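Local atomic coordinates of phenolpthiocerol synthesis type-I polyketide synthase ppsA (Mycobacterium bovis, PDB entry 7AKC), a protein that probably helps build the lipid core of phthiocerols and phenolphthiocerols as part of a modular polyketide synthase, represented here by its acyltransferase domain. Residues L297-A300 and I301-L305; G130-V133 and T134-S138; E210-P213 and H214-A217. All coordinates share one frame; numbering follows the deposited sequence.

Interaction 1: residues L297-A300 and I301-L305; sequences LTQA and IIDTL
L297 leads into helix 298-308, whose first turns run through L305, and the i to i+4 backbone bonds I301 N to L297 O, I302 N to T298 O, D303 N to Q299 O and T304 N to A300 O follow one another, the tightest being D303 N to Q299 O at 2.8 Å. On that framework Q299 and D303, one helical turn apart, make a side-chain bond of their own. Q299 holds CG anti to its backbone N (chi1 -166°) and then bends at chi2, which carries the amide over toward the aspartate. NE2 of Q299 gives an N-H to OD1 of D303 at 3.0 Å, and the bond is nearly straight, at 165°. The carboxylate oxygen lies close to the amide plane of Q299, but the donor reaches it from above the carboxylate plane, and the two side chains cross at about a right angle.

A quarter-turn farther round, water joins the next pair: it donates to A300 O at 2.9 Å and accepts from T304 OG1 at 2.6 Å. I301 turns CG1 back over the carbonyl of L297, with CG1 3.3 Å from L297 O, while its side chain also packs on F270 and F288. The helix is the crossover of the beta-alpha-beta unit between strands 287-290 and 315-317, with helix 270-278 against its buried side. With an amide as donor, the bond to D303 leaves one carboxylate charge uncancelled within the pair, so Q299 probably steadies the aspartate's orientation more than it neutralises it.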
# COMPACT_ATOMS: atom_id res chain seq x y z
N LEU A 297 -3.24 0.77 -9.53
CA LEU A 297 -2.34 1.86 -9.16
C LEU A 297 -1.64 2.50 -10.36
O LEU A 297 -0.88 3.45 -10.15
CB LEU A 297 -1.30 1.35 -8.15
CG LEU A 297 -1.85 0.73 -6.84
CD1 LEU A 297 -0.74 0.11 -6.00
CD2 LEU A 297 -2.60 1.75 -6.02
N THR A 298 -1.85 1.98 -11.61
CA THR A 298 -1.08 2.51 -12.73
C THR A 298 -1.30 4.00 -12.98
O THR A 298 -0.31 4.70 -13.18
CB THR A 298 -1.26 1.67 -13.99
OG1 THR A 298 -2.62 1.67 -14.41
CG2 THR A 298 -0.76 0.28 -13.77
N GLN A 299 -2.55 4.50 -12.92
CA GLN A 299 -2.76 5.93 -13.15
C GLN A 299 -2.18 6.77 -12.01
O GLN A 299 -1.60 7.82 -12.28
CB GLN A 299 -4.21 6.30 -13.47
CG GLN A 299 -4.34 7.72 -14.04
CD GLN A 299 -3.74 7.89 -15.44
OE1 GLN A 299 -4.08 7.15 -16.39
NE2 GLN A 299 -2.89 8.89 -15.61
N ALA A 300 -2.21 6.28 -10.75
CA ALA A 300 -1.58 6.99 -9.63
C ALA A 300 -0.08 7.12 -9.84
O ALA A 300 0.51 8.16 -9.49
CB ALA A 300 -1.83 6.26 -8.32
N ILE A 301 0.55 6.07 -10.38
CA ILE A 301 1.98 6.09 -10.66
C ILE A 301 2.32 7.18 -11.66
O ILE A 301 3.19 8.03 -11.38
CB ILE A 301 2.42 4.67 -11.09
CG1 ILE A 301 2.39 3.74 -9.85
CG2 ILE A 301 3.77 4.67 -11.82
CD1 ILE A 301 2.54 2.19 -10.12
N ILE A 302 1.61 7.19 -12.80
CA ILE A 302 1.81 8.16 -13.87
C ILE A 302 1.51 9.57 -13.41
O ILE A 302 2.27 10.48 -13.72
CB ILE A 302 0.96 7.81 -15.10
CG1 ILE A 302 1.23 6.38 -15.57
CG2 ILE A 302 1.18 8.80 -16.21
CD1 ILE A 302 0.16 5.83 -16.47
N ASP A 303 0.39 9.78 -12.68
CA ASP A 303 0.04 11.11 -12.20
C ASP A 303 1.14 11.67 -11.30
O ASP A 303 1.57 12.79 -11.50
CB ASP A 303 -1.30 11.08 -11.44
CG ASP A 303 -2.52 10.82 -12.32
OD1 ASP A 303 -2.41 10.96 -13.56
OD2 ASP A 303 -3.61 10.49 -11.77
N THR A 304 1.69 10.84 -10.38
CA THR A 304 2.78 11.28 -9.50
C THR A 304 4.05 11.65 -10.30
O THR A 304 4.66 12.71 -10.08
CB THR A 304 3.11 10.17 -8.47
OG1 THR A 304 2.01 10.13 -7.57
CG2 THR A 304 4.45 10.46 -7.68
N LEU A 305 4.43 10.78 -11.24
CA LEU A 305 5.66 10.98 -12.00
C LEU A 305 5.59 12.12 -12.97
O LEU A 305 6.59 12.80 -13.19
CB LEU A 305 6.06 9.70 -12.71
CG LEU A 305 6.45 8.57 -11.74
CD1 LEU A 305 6.46 7.22 -12.40
CD2 LEU A 305 7.75 8.86 -11.02
O HOH W 1 1.67 7.64 -6.90

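Interaction 2: residues G130-V133 and T134-S138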
# COMPACT_ATOMS: atom_id res chain seq x y z
N GLY A 130 6.89 -13.71 5.59
CA GLY A 130 5.93 -12.81 4.99
C GLY A 130 4.52 -13.34 5.20
O GLY A 130 3.64 -12.61 5.64
N LEU A 131 4.33 -14.64 4.96
CA LEU A 131 3.04 -15.29 5.18
C LEU A 131 2.65 -15.27 6.65
O LEU A 131 1.47 -15.21 6.96
CB LEU A 131 3.03 -16.74 4.68
CG LEU A 131 3.26 -16.95 3.18
CD1 LEU A 131 3.25 -18.40 2.83
CD2 LEU A 131 2.25 -16.19 2.36
N ARG A 132 3.63 -15.31 7.56
CA ARG A 132 3.38 -15.28 8.99
C ARG A 132 2.94 -13.87 9.39
O ARG A 132 1.97 -13.74 10.13
CB ARG A 132 4.64 -15.66 9.76
CG ARG A 132 4.37 -15.95 11.24
CD ARG A 132 5.63 -15.62 12.00
NE ARG A 132 5.41 -15.55 13.45
CZ ARG A 132 6.36 -15.23 14.33
NH1 ARG A 132 6.08 -15.21 15.63
NH2 ARG A 132 7.59 -14.94 13.91
N VAL A 133 3.58 -12.83 8.84
CA VAL A 133 3.14 -11.46 9.11
C VAL A 133 1.70 -11.27 8.58
O VAL A 133 0.85 -10.79 9.31
CB VAL A 133 4.10 -10.40 8.52
CG1 VAL A 133 3.51 -9.00 8.64
CG2 VAL A 133 5.45 -10.46 9.21
N THR A 134 1.44 -11.79 7.37
CA THR A 134 0.13 -11.69 6.73
C THR A 134 -0.94 -12.33 7.57
O THR A 134 -1.91 -11.67 7.89
CB THR A 134 0.17 -12.28 5.30
OG1 THR A 134 1.21 -11.61 4.57
CG2 THR A 134 -1.15 -12.09 4.58
N ALA A 135 -0.73 -13.60 7.99
CA ALA A 135 -1.70 -14.31 8.82
C ALA A 135 -1.86 -13.69 10.20
O ALA A 135 -2.99 -13.56 10.65
CB ALA A 135 -1.31 -15.81 8.93
N THR A 136 -0.77 -13.28 10.86
CA THR A 136 -0.85 -12.67 12.19
C THR A 136 -1.67 -11.37 12.14
O THR A 136 -2.70 -11.25 12.80
CB THR A 136 0.56 -12.48 12.79
OG1 THR A 136 1.10 -13.74 13.14
CG2 THR A 136 0.58 -11.58 14.00
N ARG A 137 -1.29 -10.45 11.26
CA ARG A 137 -1.98 -9.18 11.07
C ARG A 137 -3.44 -9.38 10.65
O ARG A 137 -4.32 -8.72 11.21
CB ARG A 137 -1.23 -8.34 10.02
CG ARG A 137 -1.79 -6.95 9.78
CD ARG A 137 -0.94 -6.21 8.73
NE ARG A 137 -0.80 -6.97 7.48
CZ ARG A 137 0.02 -6.64 6.48
NH1 ARG A 137 0.82 -5.59 6.59
NH2 ARG A 137 0.00 -7.33 5.35
N SER A 138 -3.72 -10.27 9.67
CA SER A 138 -5.10 -10.50 9.21
C SER A 138 -6.01 -11.03 10.32
O SER A 138 -7.16 -10.61 10.40
CB SER A 138 -5.15 -11.46 8.03
OG SER A 138 -4.72 -10.88 6.81
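T134 and T136 each turn a hydroxyl back onto the carbonyl one turn earlier in helix 127-141, an alpha-helix of the acyltransferase domain, and so add side-chain bonds to the ordinary i to i+4 ladder. The backbone bonds come first: the N-H groups of T134, A135, T136 and R137 reach the carbonyl oxygens of G130, L131, R132 and V133 in turn, with R137 N 2.9 Å from V133 O.

The hydroxyl bonds form the second group. In T134, OG1 stands beside the backbone N and anti to the carbonyl carbon (chi1 -56°), a setting that aims it along the helix at G130 O, 2.8 Å away. That oxygen therefore accepts twice, from T134 N and T134 OG1, the hydroxyl coming from above the carbonyl plane. T136 repeats the pattern with a longer bond, its OG1 lying 3.1 Å from R132 O. Both threonines spend their polar groups on their own helix, and the T134 side chain also touches I88 and V116.

Nonpolar and charged contacts make up the rest. V133 packs into the protein interior, on V116, L229, L232 and W260, which joins this helix to helices 115-121 and 257-265. R132 extends away from the contact to form a salt bridge with D231, while R137, bent at chi3, sends NH2 to a weak hydrogen bond with M113 O. At R132 O, the two donors of T136 arrive from opposite faces of the carbonyl plane, OG1 at 37° out of it.

Interaction 3: residues E210-P213 and H214-A217; sequences EVAP and HNPA
A sharp turn in the loop between strand 204-207 and helix 222-228 brings the N215 side chain back against the carbonyls of A212 and P213, a local contact buried near the putative nucleophile elbow. The amide of N215 binds the chain on both sides of itself. Its ND2 donates to two successive carbonyls, A212 O at 2.8 Å and P213 O at 2.9 Å, in each case standing well above the carbonyl plane. OD1 accepts from A217 N at 3.2 Å, which makes an Asx turn leading into the 3-10 segment that begins at P216. CG of N215 sits between the backbone N and carbonyl carbon (chi1 73°), and this folds the amide back to the preceding carbonyls.

P213 and H214 meet by a CH-pi contact: P213 CB lies 3.9 Å from the centroid of the imidazole, over one face. The ring's nitrogens are held by others, NE2 hydrogen-bonded to S112 OG and ND1 to N266 O, an arrangement consistent with the serine-histidine pair of acyltransferases. M141 of helix 127-141 packs on P213, while T171 of strand 171-177 touches N215, placing the turn between that helix and the antiparallel sheet.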
# COMPACT_ATOMS: atom_id res chain seq x y z
N GLU A 210 -12.09 -5.16 3.28
CA GLU A 210 -12.52 -6.04 4.38
C GLU A 210 -12.38 -5.35 5.72
O GLU A 210 -13.31 -5.41 6.52
CB GLU A 210 -11.73 -7.38 4.39
CG GLU A 210 -12.06 -8.33 3.25
CD GLU A 210 -11.78 -7.90 1.82
OE1 GLU A 210 -10.90 -7.04 1.59
OE2 GLU A 210 -12.44 -8.46 0.91
N VAL A 211 -11.22 -4.74 5.93
CA VAL A 211 -10.91 -3.99 7.18
C VAL A 211 -10.08 -2.78 6.75
O VAL A 211 -9.12 -2.96 6.02
CB VAL A 211 -10.13 -4.81 8.22
CG1 VAL A 211 -9.72 -3.96 9.42
CG2 VAL A 211 -10.89 -6.04 8.69
N ALA A 212 -10.45 -1.60 7.21
CA ALA A 212 -9.72 -0.38 6.82
C ALA A 212 -8.52 -0.17 7.72
O ALA A 212 -8.68 0.03 8.92
CB ALA A 212 -10.64 0.81 6.84
N PRO A 213 -7.30 -0.21 7.17
CA PRO A 213 -6.14 0.10 7.95
C PRO A 213 -5.83 1.60 7.84
O PRO A 213 -6.65 2.33 7.36
CB PRO A 213 -5.09 -0.82 7.30
CG PRO A 213 -5.63 -1.23 5.94
CD PRO A 213 -6.97 -0.54 5.79
N HIS A 214 -4.67 2.03 8.33
CA HIS A 214 -4.20 3.43 8.16
C HIS A 214 -5.14 4.43 8.82
O HIS A 214 -5.35 5.50 8.25
CB HIS A 214 -3.84 3.71 6.70
CG HIS A 214 -3.15 2.55 6.09
ND1 HIS A 214 -1.96 2.08 6.58
CD2 HIS A 214 -3.51 1.73 5.09
CE1 HIS A 214 -1.60 1.03 5.89
NE2 HIS A 214 -2.53 0.80 4.98
N ASN A 215 -5.63 4.08 10.00
CA ASN A 215 -6.54 4.98 10.76
C ASN A 215 -6.47 4.60 12.24
O ASN A 215 -5.96 3.52 12.53
CB ASN A 215 -7.94 5.00 10.12
CG ASN A 215 -8.71 3.72 10.35
OD1 ASN A 215 -9.39 3.58 11.35
ND2 ASN A 215 -8.60 2.79 9.42
N PRO A 216 -6.96 5.44 13.18
CA PRO A 216 -6.85 5.16 14.61
C PRO A 216 -7.41 3.83 15.13
O PRO A 216 -7.06 3.45 16.20
CB PRO A 216 -7.60 6.34 15.25
CG PRO A 216 -7.42 7.46 14.27
CD PRO A 216 -7.54 6.76 12.94
N ALA A 217 -8.25 3.17 14.35
CA ALA A 217 -8.80 1.86 14.76
C ALA A 217 -7.68 0.82 14.83
O ALA A 217 -7.85 -0.19 15.51
CB ALA A 217 -9.87 1.44 13.81

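In the fold
Followed from the N terminus, the three contacts come in series, none enclosing or crossing another, and each closes only a turn or so of chain. Interaction 2 is first, in helix 127-141; the chain then passes through the antiparallel sheet to interaction 3, in the loop after its strand 204-207, and later reaches interaction 1 on the helix between parallel strands 287-290 and 315-317. Interactions 2 and 3 are neighbours, about 6 Å apart at their nearest atoms, and the helix that carries interaction 2 ends beside the loop of interaction 3. Interaction 1 lies across the chain's centre from both, its centre about 23 Å from that of interaction 3.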